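Local atomic coordinates of aminoglycoside phosphotransferase (Streptomyces rimosus, PDB entry 6FUC), a protein that probably phosphorylates the 3''-hydroxyl of streptomycin with ATP as phosphate donor, a modification that confers resistance to the antibiotic. Residues D67-R72 with V114-E119. Sequence-based numbering, arbitrary orientation. Where two conformers were deposited one is given.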
loop_
_atom_site.group_PDB
_atom_site.type_symbol
_atom_site.label_atom_id
_atom_site.label_comp_id
_atom_site.label_asym_id
_atom_site.label_seq_id
_atom_site.Cartn_x
_atom_site.Cartn_y
_atom_site.Cartn_z
ATOM N N ASP A 67 -15.333 8.135 5.899
ATOM C CA ASP A 67 -15.865 8.518 4.557
ATOM C C ASP A 67 -14.843 8.459 3.447
ATOM O O ASP A 67 -14.813 9.347 2.572
ATOM C CB ASP A 67 -16.615 9.835 4.573
ATOM C CG ASP A 67 -17.494 10.020 3.402
ATOM O OD1 ASP A 67 -18.027 9.060 2.816
ATOM O OD2 ASP A 67 -17.727 11.179 3.067
ATOM N N ILE A 68 -13.973 7.465 3.489
ATOM C CA ILE A 68 -13.000 7.167 2.440
ATOM C C ILE A 68 -13.313 5.766 1.967
ATOM O O ILE A 68 -13.400 4.849 2.795
ATOM C CB ILE A 68 -11.549 7.205 2.952
ATOM C CG1 ILE A 68 -11.180 8.556 3.553
ATOM C CG2 ILE A 68 -10.581 6.827 1.849
ATOM C CD1 ILE A 68 -11.276 9.744 2.638
ATOM N N PRO A 69 -13.498 5.523 0.666
ATOM C CA PRO A 69 -13.967 4.219 0.246
ATOM C C PRO A 69 -12.883 3.145 0.366
ATOM O O PRO A 69 -11.742 3.298 -0.043
ATOM C CB PRO A 69 -14.346 4.456 -1.224
ATOM C CG PRO A 69 -13.455 5.593 -1.675
ATOM C CD PRO A 69 -13.407 6.472 -0.463
ATOM N N GLY A 70 -13.290 2.010 0.917
ATOM C CA GLY A 70 -12.375 0.914 1.228
ATOM C C GLY A 70 -13.182 -0.309 1.637
ATOM O O GLY A 70 -14.400 -0.329 1.593
ATOM N N PRO A 71 -12.497 -1.373 2.024
ATOM C CA PRO A 71 -13.147 -2.614 2.446
ATOM C C PRO A 71 -13.853 -2.447 3.778
ATOM O O PRO A 71 -13.602 -1.479 4.524
ATOM C CB PRO A 71 -11.998 -3.596 2.551
ATOM C CG PRO A 71 -10.789 -2.931 2.086
ATOM C CD PRO A 71 -11.043 -1.461 2.158
ATOM N N ARG A 72 -14.678 -3.421 4.113
ATOM C CA ARG A 72 -15.204 -3.560 5.471
ATOM C C ARG A 72 -14.634 -4.849 6.071
ATOM O O ARG A 72 -14.450 -5.847 5.381
ATOM C CB ARG A 72 -16.732 -3.654 5.457
ATOM C CG ARG A 72 -17.323 -2.372 4.922
ATOM C CD ARG A 72 -18.829 -2.479 4.676
ATOM N NE ARG A 72 -19.217 -3.413 3.616
ATOM C CZ ARG A 72 -19.774 -4.627 3.819
ATOM N NH1 ARG A 72 -20.152 -5.343 2.745
ATOM N NH2 ARG A 72 -19.893 -5.139 5.032
ATOM N N VAL A 114 -7.245 10.552 -3.607
ATOM C CA VAL A 114 -6.034 10.598 -2.744
ATOM C C VAL A 114 -6.044 11.896 -1.949
ATOM O O VAL A 114 -5.743 11.896 -0.752
ATOM C CB VAL A 114 -4.803 10.357 -3.568
ATOM C CG1 VAL A 114 -3.545 10.557 -2.706
ATOM C CG2 VAL A 114 -4.822 8.992 -4.154
ATOM N N ARG A 115 -6.409 13.004 -2.570
ATOM C CA ARG A 115 -6.479 14.270 -1.867
ATOM C C ARG A 115 -7.469 14.144 -0.710
ATOM O O ARG A 115 -7.212 14.640 0.422
ATOM C CB ARG A 115 -6.879 15.404 -2.818
ATOM C CG ARG A 115 -7.031 16.703 -2.068
ATOM C CD ARG A 115 -7.439 17.870 -2.903
ATOM N NE ARG A 115 -8.605 17.698 -3.746
ATOM C CZ ARG A 115 -9.883 17.553 -3.369
ATOM N NH1 ARG A 115 -10.276 17.503 -2.089
ATOM N NH2 ARG A 115 -10.809 17.444 -4.315
ATOM N N ARG A 116 -8.621 13.540 -0.935
ATOM C CA ARG A 116 -9.596 13.396 0.147
ATOM C C ARG A 116 -9.016 12.596 1.311
ATOM O O ARG A 116 -9.176 12.977 2.480
ATOM C CB ARG A 116 -10.895 12.765 -0.346
ATOM C CG ARG A 116 -11.674 13.673 -1.261
ATOM C CD ARG A 116 -12.977 12.942 -1.711
ATOM N NE ARG A 116 -13.931 12.778 -0.554
ATOM C CZ ARG A 116 -14.174 11.696 0.214
ATOM N NH1 ARG A 116 -13.582 10.471 0.066
ATOM N NH2 ARG A 116 -15.021 11.890 1.200
ATOM N N LEU A 117 -8.326 11.498 1.020
ATOM C CA LEU A 117 -7.682 10.730 2.075
ATOM C C LEU A 117 -6.663 11.581 2.827
ATOM O O LEU A 117 -6.617 11.611 4.084
ATOM C CB LEU A 117 -7.040 9.494 1.494
ATOM C CG LEU A 117 -6.168 8.659 2.397
ATOM C CD1 LEU A 117 -6.946 8.052 3.554
ATOM C CD2 LEU A 117 -5.495 7.562 1.596
ATOM N N HIS A 118 -5.848 12.305 2.045
ATOM C CA HIS A 118 -4.839 13.175 2.570
ATOM C C HIS A 118 -5.401 14.495 3.221
ATOM O O HIS A 118 -4.635 15.404 3.603
ATOM C CB HIS A 118 -3.843 13.568 1.507
ATOM C CG HIS A 118 -2.945 12.457 1.044
ATOM N ND1 HIS A 118 -1.880 12.705 0.220
ATOM C CD2 HIS A 118 -2.905 11.134 1.325
ATOM C CE1 HIS A 118 -1.237 11.583 -0.012
ATOM N NE2 HIS A 118 -1.855 10.589 0.633
ATOM N N GLU A 119 -6.657 14.651 3.267
ATOM C CA GLU A 119 -7.281 15.739 3.989
ATOM C C GLU A 119 -7.869 15.293 5.293
ATOM O O GLU A 119 -8.272 16.171 6.074
ATOM C CB GLU A 119 -8.328 16.448 3.097
ATOM C CG GLU A 119 -7.584 17.329 2.094
ATOM C CD GLU A 119 -8.499 18.047 1.139
ATOM O OE1 GLU A 119 -9.699 17.808 1.126
ATOM O OE2 GLU A 119 -8.019 18.840 0.336
#
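Arg116 starts with CG beside its backbone N (chi1 -69°), and a bend at chi3 (69°) turns NE; the guanidinium beyond it meets Asp67, whose CG lies anti to the backbone N. In the conformer described, both terminal nitrogens of the arginine close end-on upon one atom, the carbonyl oxygen of Asp67. NH2 donates to Asp67 O at 2.9 Å and NH1 to the same Asp67 O at 3.0 Å; the oxygen lies almost in the guanidinium plane, at its edge, and the paired bonds hold the flat group there. The carboxylate of Asp67 adds a longer salt bridge, OD2 to Arg116 NH2 at 3.4 Å, its plane turned 78° from the guanidinium. Beside this polar grip Ile68 runs past Arg116 in the opposite direction, its CD1 3.5 Å from Arg116 NH1 and 3.8 Å from Leu117 CA. Ile68 CG2 meets Leu117 CD1 at 4.2 Å, the two side chains crossing at about a right angle. Leu63 of helix 50-63 touches both Ile68 and Leu117, while Phe207 of strand 204-207 packs on Ile68. In this kinase-like fold the contact probably links the N-terminal lobe, through the loop between helix 50-63 and edge strand 73-79 of the five-stranded sheet, to the C-terminal lobe at the end of helix 100-117.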